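Local coordinates for protein putative phosphosugar isomerases (Salmonella typhimurium LT2, PDB 3FKJ) that probably binds phosphosugars or related carbohydrate derivatives through its SIS domains and acts as an isomerase on them, at residues A[215-220]-A[262-267]; A[244-249]-A[274-279]. All blocks are in the same frame, centred on the assembly; numbering follows the deposited sequence.

Interaction 1: residues A[215-220]-A[262-267]; sequences YMMGSG and TPFILL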
ATOM      1  N   TYR A 215      10.595  -3.455 -12.913  1.00 32.89           N
ATOM      2  CA  TYR A 215       9.399  -3.695 -12.075  1.00 32.05           C
ATOM      3  C   TYR A 215       9.680  -4.761 -10.966  1.00 31.89           C
ATOM      4  O   TYR A 215      10.148  -5.851 -11.265  1.00 31.99           O
ATOM      5  CB  TYR A 215       8.167  -4.056 -12.930  1.00 30.49           C
ATOM      6  CG  TYR A 215       7.719  -2.922 -13.830  1.00 29.02           C
ATOM      7  CD1 TYR A 215       7.017  -1.823 -13.306  1.00 29.25           C
ATOM      8  CD2 TYR A 215       8.039  -2.910 -15.193  1.00 28.96           C
ATOM      9  CE1 TYR A 215       6.631  -0.768 -14.106  1.00 30.63           C
ATOM     10  CE2 TYR A 215       7.652  -1.860 -16.017  1.00 27.54           C
ATOM     11  CZ  TYR A 215       6.938  -0.778 -15.459  1.00 29.04           C
ATOM     12  OH  TYR A 215       6.529   0.277 -16.225  1.00 29.97           O
HETATM   13  N   MSE A 216       9.462  -4.359  -9.703  1.00 29.97           N
HETATM   14  CA  MSE A 216       9.499  -5.246  -8.533  1.00 29.99           C
HETATM   15  C   MSE A 216       8.147  -5.890  -8.301  1.00 29.57           C
HETATM   16  O   MSE A 216       7.073  -5.240  -8.450  1.00 30.06           O
HETATM   17  CB  MSE A 216       9.874  -4.481  -7.276  1.00 29.10           C
HETATM   18  CG  MSE A 216      11.263  -3.848  -7.302  1.00 30.23           C
HETATM   19 SE   MSE A 216      12.701  -5.033  -7.781  0.75 22.84          SE
HETATM   20  CE  MSE A 216      12.230  -6.464  -6.409  1.00 24.91           C
HETATM   21  N   MSE A 217       8.180  -7.163  -7.949  1.00 29.87           N
HETATM   22  CA  MSE A 217       6.948  -7.919  -7.734  0.70 29.30           C
HETATM   23  C   MSE A 217       7.096  -8.917  -6.583  1.00 29.54           C
HETATM   24  O   MSE A 217       8.181  -9.434  -6.304  1.00 29.21           O
HETATM   25  CB  MSE A 217       6.537  -8.620  -9.053  0.70 28.26           C
HETATM   26  CG  MSE A 217       5.168  -9.298  -9.038  0.70 28.36           C
HETATM   27 SE   MSE A 217       4.679 -10.102 -10.777  0.52 24.55          SE
HETATM   28  CE  MSE A 217       5.073  -8.628 -11.885  0.70 20.77           C
ATOM     29  N   GLY A 218       5.971  -9.165  -5.933  1.00 29.56           N
ATOM     30  CA  GLY A 218       5.865 -10.026  -4.804  1.00 29.17           C
ATOM     31  C   GLY A 218       4.436 -10.004  -4.323  1.00 29.76           C
ATOM     32  O   GLY A 218       3.605  -9.212  -4.788  1.00 27.82           O
ATOM     33  N   SER A 219       4.150 -10.895  -3.386  1.00 30.74           N
ATOM     34  CA  SER A 219       2.832 -10.989  -2.783  1.00 29.34           C
ATOM     35  C   SER A 219       2.972 -11.388  -1.355  1.00 29.43           C
ATOM     36  O   SER A 219       4.051 -11.768  -0.921  1.00 29.44           O
ATOM     37  CB  SER A 219       1.981 -12.047  -3.512  1.00 30.07           C
ATOM     38  OG  SER A 219       2.534 -13.348  -3.342  1.00 28.46           O
ATOM     39  N   GLY A 220       1.866 -11.369  -0.629  1.00 30.18           N
ATOM     40  CA  GLY A 220       1.876 -11.828   0.771  1.00 32.14           C
ATOM     41  C   GLY A 220       3.000 -11.281   1.608  1.00 31.00           C
ATOM     42  O   GLY A 220       3.153 -10.065   1.700  1.00 30.26           O
ATOM     43  N   THR A 262      10.956  -6.758 -20.992  1.00 33.11           N
ATOM     44  CA  THR A 262      10.509  -5.899 -19.912  1.00 32.72           C
ATOM     45  C   THR A 262      11.023  -6.483 -18.618  1.00 32.28           C
ATOM     46  O   THR A 262      10.778  -7.644 -18.347  1.00 31.12           O
ATOM     47  CB  THR A 262       8.990  -5.801 -19.828  1.00 33.66           C
ATOM     48  OG1 THR A 262       8.489  -5.323 -21.075  1.00 34.72           O
ATOM     49  CG2 THR A 262       8.586  -4.844 -18.684  1.00 29.64           C
ATOM     50  N   PRO A 263      11.808  -5.708 -17.852  1.00 32.94           N
ATOM     51  CA  PRO A 263      12.453  -6.288 -16.660  1.00 32.99           C
ATOM     52  C   PRO A 263      11.564  -6.369 -15.417  1.00 31.14           C
ATOM     53  O   PRO A 263      10.982  -5.382 -15.008  1.00 32.41           O
ATOM     54  CB  PRO A 263      13.661  -5.360 -16.429  1.00 30.21           C
ATOM     55  CG  PRO A 263      13.770  -4.527 -17.694  1.00 31.08           C
ATOM     56  CD  PRO A 263      12.313  -4.347 -18.091  1.00 34.45           C
ATOM     57  N   PHE A 264      11.453  -7.570 -14.869  1.00 32.93           N
ATOM     58  CA  PHE A 264      10.757  -7.845 -13.617  1.00 33.12           C
ATOM     59  C   PHE A 264      11.688  -8.612 -12.676  1.00 31.27           C
ATOM     60  O   PHE A 264      12.294  -9.603 -13.066  1.00 29.74           O
ATOM     61  CB  PHE A 264       9.536  -8.741 -13.861  1.00 33.43           C
ATOM     62  CG  PHE A 264       8.504  -8.146 -14.767  1.00 33.24           C
ATOM     63  CD1 PHE A 264       7.470  -7.383 -14.246  1.00 37.65           C
ATOM     64  CD2 PHE A 264       8.537  -8.379 -16.134  1.00 33.57           C
ATOM     65  CE1 PHE A 264       6.497  -6.830 -15.076  1.00 32.96           C
ATOM     66  CE2 PHE A 264       7.572  -7.844 -16.966  1.00 31.89           C
ATOM     67  CZ  PHE A 264       6.544  -7.036 -16.417  1.00 33.58           C
ATOM     68  N   ILE A 265      11.766  -8.165 -11.435  1.00 29.18           N
ATOM     69  CA  ILE A 265      12.354  -8.937 -10.366  1.00 30.77           C
ATOM     70  C   ILE A 265      11.177  -9.366  -9.455  1.00 30.61           C
ATOM     71  O   ILE A 265      10.503  -8.509  -8.845  1.00 30.72           O
ATOM     72  CB  ILE A 265      13.420  -8.121  -9.554  1.00 32.63           C
ATOM     73  CG1 ILE A 265      14.457  -7.526 -10.529  1.00 31.83           C
ATOM     74  CG2 ILE A 265      14.054  -9.041  -8.453  1.00 31.77           C
ATOM     75  CD1 ILE A 265      15.254  -6.332 -10.026  1.00 27.27           C
ATOM     76  N   LEU A 266      10.933 -10.681  -9.423  1.00 30.97           N
ATOM     77  CA  LEU A 266       9.893 -11.302  -8.605  1.00 31.31           C
ATOM     78  C   LEU A 266      10.536 -11.886  -7.369  1.00 31.36           C
ATOM     79  O   LEU A 266      11.441 -12.702  -7.454  1.00 31.08           O
ATOM     80  CB  LEU A 266       9.121 -12.385  -9.363  1.00 30.68           C
ATOM     81  CG  LEU A 266       8.045 -13.214  -8.616  1.00 29.27           C
ATOM     82  CD1 LEU A 266       6.893 -12.332  -8.206  1.00 32.01           C
ATOM     83  CD2 LEU A 266       7.532 -14.334  -9.484  1.00 38.38           C
ATOM     84  N   LEU A 267      10.076 -11.416  -6.218  1.00 31.14           N
ATOM     85  CA  LEU A 267      10.441 -11.975  -4.924  1.00 30.06           C
ATOM     86  C   LEU A 267       9.357 -12.937  -4.534  1.00 31.19           C
ATOM     87  O   LEU A 267       8.376 -12.537  -3.940  1.00 29.86           O
ATOM     88  CB  LEU A 267      10.566 -10.876  -3.878  1.00 29.27           C
ATOM     89  CG  LEU A 267      11.505  -9.710  -4.239  1.00 26.12           C
ATOM     90  CD1 LEU A 267      11.591  -8.848  -3.054  1.00 23.64           C
ATOM     91  CD2 LEU A 267      12.887 -10.186  -4.670  1.00 25.46           C
TER
HETATM   92  O   HOH W   1       5.956 -13.196  -3.184  1.00 24.72           O

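Interaction 2: residues A[244-249]-A[274-279]; sequences SIHSGE and RPLDDR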
ATOM      1  N   SER A 244       6.630  -1.003  -7.958  1.00 31.80           N
ATOM      2  CA  SER A 244       6.260  -2.274  -7.369  1.00 31.88           C
ATOM      3  C   SER A 244       4.823  -2.587  -7.766  1.00 29.56           C
ATOM      4  O   SER A 244       3.962  -1.686  -7.854  1.00 31.44           O
ATOM      5  CB  SER A 244       6.473  -2.277  -5.856  1.00 33.10           C
ATOM      6  OG  SER A 244       5.712  -1.263  -5.271  1.00 32.41           O
ATOM      7  N   ILE A 245       4.623  -3.849  -8.115  1.00 29.77           N
ATOM      8  CA  ILE A 245       3.370  -4.441  -8.541  1.00 30.47           C
ATOM      9  C   ILE A 245       3.149  -5.683  -7.666  1.00 30.96           C
ATOM     10  O   ILE A 245       4.000  -6.602  -7.631  1.00 31.98           O
ATOM     11  CB  ILE A 245       3.407  -4.933 -10.006  1.00 29.38           C
ATOM     12  CG1 ILE A 245       3.859  -3.822 -10.937  1.00 31.85           C
ATOM     13  CG2 ILE A 245       2.017  -5.497 -10.432  1.00 27.33           C
ATOM     14  CD1 ILE A 245       4.160  -4.323 -12.330  1.00 36.65           C
ATOM     15  N   HIS A 246       2.019  -5.721  -6.975  1.00 28.43           N
ATOM     16  CA  HIS A 246       1.609  -6.917  -6.279  1.00 29.94           C
ATOM     17  C   HIS A 246       1.295  -8.003  -7.339  1.00 32.21           C
ATOM     18  O   HIS A 246       0.630  -7.729  -8.380  1.00 28.57           O
ATOM     19  CB  HIS A 246       0.428  -6.614  -5.360  1.00 31.55           C
ATOM     20  CG  HIS A 246       0.080  -7.732  -4.436  1.00 34.52           C
ATOM     21  ND1 HIS A 246      -0.491  -8.907  -4.878  1.00 32.91           N
ATOM     22  CD2 HIS A 246       0.225  -7.861  -3.096  1.00 32.52           C
ATOM     23  CE1 HIS A 246      -0.671  -9.716  -3.850  1.00 39.02           C
ATOM     24  NE2 HIS A 246      -0.236  -9.111  -2.761  1.00 32.22           N
ATOM     25  N   SER A 247       1.808  -9.216  -7.098  1.00 30.89           N
ATOM     26  CA  SER A 247       1.645 -10.322  -8.031  1.00 28.46           C
ATOM     27  C   SER A 247       0.180 -10.522  -8.457  1.00 28.91           C
ATOM     28  O   SER A 247      -0.096 -10.842  -9.637  1.00 31.38           O
ATOM     29  CB  SER A 247       2.143 -11.601  -7.409  1.00 26.10           C
ATOM     30  OG  SER A 247       3.507 -11.576  -7.138  1.00 31.56           O
ATOM     31  N   GLY A 248      -0.740 -10.339  -7.497  1.00 30.37           N
ATOM     32  CA  GLY A 248      -2.165 -10.482  -7.693  1.00 30.88           C
ATOM     33  C   GLY A 248      -2.691  -9.365  -8.584  1.00 33.57           C
ATOM     34  O   GLY A 248      -3.449  -9.619  -9.532  1.00 33.12           O
ATOM     35  N   GLU A 249      -2.224  -8.145  -8.297  1.00 31.82           N
ATOM     36  CA  GLU A 249      -2.556  -6.922  -9.071  1.00 32.18           C
ATOM     37  C   GLU A 249      -2.031  -6.870 -10.512  1.00 33.84           C
ATOM     38  O   GLU A 249      -2.630  -6.227 -11.378  1.00 32.24           O
ATOM     39  CB  GLU A 249      -2.052  -5.695  -8.297  1.00 31.58           C
ATOM     40  CG  GLU A 249      -2.892  -5.368  -7.047  1.00 33.68           C
ATOM     41  CD  GLU A 249      -4.263  -4.765  -7.422  1.00 37.38           C
ATOM     42  OE1 GLU A 249      -4.261  -3.605  -7.894  1.00 34.88           O
ATOM     43  OE2 GLU A 249      -5.327  -5.426  -7.228  1.00 28.75           O
ATOM     44  N   ARG A 274       2.044 -18.137  -2.762  1.00 31.89           N
ATOM     45  CA  ARG A 274       2.887 -18.654  -3.843  1.00 32.01           C
ATOM     46  C   ARG A 274       2.180 -18.838  -5.188  1.00 31.51           C
ATOM     47  O   ARG A 274       2.742 -18.497  -6.235  1.00 31.59           O
ATOM     48  CB  ARG A 274       3.512 -19.970  -3.417  1.00 32.06           C
ATOM     49  CG  ARG A 274       4.628 -20.457  -4.292  1.00 26.49           C
ATOM     50  CD  ARG A 274       5.304 -21.604  -3.605  1.00 30.28           C
ATOM     51  NE  ARG A 274       6.368 -22.137  -4.444  1.00 31.31           N
ATOM     52  CZ  ARG A 274       7.598 -21.646  -4.543  1.00 28.51           C
ATOM     53  NH1 ARG A 274       7.986 -20.603  -3.832  1.00 30.55           N
ATOM     54  NH2 ARG A 274       8.457 -22.220  -5.383  1.00 31.77           N
ATOM     55  N   PRO A 275       0.964 -19.400  -5.192  1.00 32.00           N
ATOM     56  CA  PRO A 275       0.271 -19.521  -6.487  1.00 33.13           C
ATOM     57  C   PRO A 275       0.034 -18.199  -7.232  1.00 33.26           C
ATOM     58  O   PRO A 275      -0.048 -18.193  -8.465  1.00 33.49           O
ATOM     59  CB  PRO A 275      -1.069 -20.180  -6.096  1.00 32.68           C
ATOM     60  CG  PRO A 275      -0.736 -20.930  -4.825  1.00 31.91           C
ATOM     61  CD  PRO A 275       0.166 -19.995  -4.097  1.00 33.09           C
ATOM     62  N   LEU A 276      -0.075 -17.098  -6.483  1.00 34.16           N
ATOM     63  CA  LEU A 276      -0.131 -15.772  -7.090  1.00 32.61           C
ATOM     64  C   LEU A 276       1.132 -15.507  -7.882  1.00 31.05           C
ATOM     65  O   LEU A 276       1.067 -15.063  -9.045  1.00 30.98           O
ATOM     66  CB  LEU A 276      -0.351 -14.671  -6.051  1.00 31.70           C
ATOM     67  CG  LEU A 276      -1.782 -14.448  -5.607  1.00 31.34           C
ATOM     68  CD1 LEU A 276      -2.284 -15.635  -4.792  1.00 24.85           C
ATOM     69  CD2 LEU A 276      -1.882 -13.128  -4.799  1.00 29.14           C
ATOM     70  N   ASP A 277       2.263 -15.853  -7.263  1.00 30.57           N
ATOM     71  CA  ASP A 277       3.588 -15.660  -7.839  1.00 30.33           C
ATOM     72  C   ASP A 277       3.814 -16.580  -9.053  1.00 30.86           C
ATOM     73  O   ASP A 277       4.330 -16.146 -10.092  1.00 32.69           O
ATOM     74  CB  ASP A 277       4.681 -15.874  -6.754  1.00 29.63           C
ATOM     75  CG  ASP A 277       4.580 -14.888  -5.592  1.00 33.36           C
ATOM     76  OD1 ASP A 277       3.833 -13.871  -5.694  1.00 28.47           O
ATOM     77  OD2 ASP A 277       5.261 -15.149  -4.585  1.00 28.49           O
ATOM     78  N   ASP A 278       3.419 -17.849  -8.931  1.00 32.18           N
ATOM     79  CA  ASP A 278       3.559 -18.819 -10.030  1.00 31.82           C
ATOM     80  C   ASP A 278       2.730 -18.431 -11.254  1.00 31.94           C
ATOM     81  O   ASP A 278       3.148 -18.651 -12.404  1.00 32.94           O
ATOM     82  CB  ASP A 278       3.164 -20.226  -9.573  1.00 33.91           C
ATOM     83  CG  ASP A 278       4.267 -20.931  -8.786  1.00 39.20           C
ATOM     84  OD1 ASP A 278       5.453 -20.654  -9.029  1.00 46.53           O
ATOM     85  OD2 ASP A 278       3.940 -21.792  -7.939  1.00 50.48           O
ATOM     86  N   ARG A 279       1.556 -17.865 -11.003  1.00 31.28           N
ATOM     87  CA  ARG A 279       0.719 -17.332 -12.084  1.00 31.80           C
ATOM     88  C   ARG A 279       1.432 -16.231 -12.905  1.00 31.11           C
ATOM     89  O   ARG A 279       1.367 -16.212 -14.150  1.00 31.44           O
ATOM     90  CB  ARG A 279      -0.606 -16.813 -11.519  1.00 30.80           C
ATOM     91  CG  ARG A 279      -1.628 -16.539 -12.576  1.00 33.21           C
ATOM     92  CD  ARG A 279      -2.730 -15.720 -12.037  1.00 34.56           C
ATOM     93  NE  ARG A 279      -3.705 -15.417 -13.069  1.00 29.95           N
ATOM     94  CZ  ARG A 279      -4.778 -14.651 -12.886  1.00 30.64           C
ATOM     95  NH1 ARG A 279      -5.057 -14.137 -11.713  1.00 32.36           N
ATOM     96  NH2 ARG A 279      -5.609 -14.430 -13.887  1.00 31.12           N
TER
HETATM   97  O   HOH W   2      -0.873 -13.607  -9.776  1.00 23.43           O

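Interaction 1: residues A[215-220]-A[262-267]
Y215, M216 and M217 pair with F264, I265 and L266 as neighbouring parallel strands, whose axes come within 4.6 Å and diverge by 21°. They are the two inner strands of a four-stranded parallel sheet in an alpha/beta SIS-type fold. Strand 213-218 leads through helix 223-238 to strand 241-246 at one edge of the sheet, and the chain then returns to lay strand 263-268 on the other flank of strand 213-218. Four backbone hydrogen bonds join the pair. Y215 N gives to P263 O and M217 N to I265 O, while I265 N and L267 N give to Y215 O and M217 O, respectively, the last at 2.7 Å and nearly straight.

Side chains alternate between the faces. On the face of M216 and I265, the selenomethionine doubles back through bends at chi2 and chi3. Its SE consequently rests 3.6 Å from I265 CB, while CE reaches onward to L267 CG at 4.0 Å. Helix 223-238 packs over this hydrophobic layer. The opposite face carries Y215, M217, F264 and L266. There Y215 CB presses on F264 CD1 at 3.6 Å, with the two ring planes inclined by 33°, and T262 CG2 approaches the tyrosine ring at its edge. The phenol oxygen bonds to N241 of the second subunit, so this face extends into the dimer interface. In the conformer described, M217 runs extended as far as SE, its CG passing L266 CD1 at 3.6 Å, then bends so that CE meets F264 CD1. Beyond the paired strands, where the chains begin to part, a water bridges the backbones: it accepts from S219 N at 2.9 Å and lies 2.6 Å from L267 O.

Interaction 2: residues A[244-249]-A[274-279]
The imidazole of H246 meets L276 at its edge, where L276 CD2 lies near the ring plane and 3.7 Å from H246 CE1. A second in-plane partner comes from the ring's own segment: G248 N donates to H246 ND1 over 3.0 Å, only 13° out of the plane. The ring of F223 also meets this imidazole. With CG anti to the backbone N (chi1 -170°), the ring is set alongside G248, where the bond to G248 N helps to fix its rotation. H246 NE2 is bonded to E78 of the second subunit.

The other flat group, the carboxylate of D277, receives S247 OG at OD1 over 2.7 Å. The hydroxyl arrives on the anti side and 33° out of the carboxylate plane. S219 OG shares OD1, while the backbone N of S269 holds OD2, so both buried oxygens are satisfied and the group is gripped from several directions. Its place in the first turn of helix 274-286 would probably steady the negative charge further.

L276 supplies the apolar packing. Its CD2 lies 3.9 Å from G248 CA, and its CB stands 4.2 Å from S247 CB. A water donates to S247 O at 2.9 Å and also bridges to L276 O, tying the turn to the helix backbone.

The contact thus joins edge strand 241-246 and the residues after it to the start of helix 274-286, which follows strand 263-268 in the chain. In SIS domains, sugar-phosphate sites generally lie at such carboxyl ends of parallel strands. The second subunit reaches the same region, its H81 packing on L276, while strands 213-218 and 263-268 adjoin S247 through M217 and L266.

Both contacts belong to one parallel sheet, their centres about 8 Å apart, and their segments alternate along the chain. Interaction 1 is its interior: a repeating backbone pairing dressed with apolar side chains. Interaction 2, also largely buried and like interaction 1 in touch with the second subunit, lies where an edge strand and the residues after it meet the start of a helix, and relies on side-chain oxygens, a ring edge and a bridging water. They are joined directly. M216 O accepts from I245 N at 2.8 Å, placing strand 213-218 between its two neighbours, and the D277 carboxylate serves both the loop after strand 213-218 and segment 244-249.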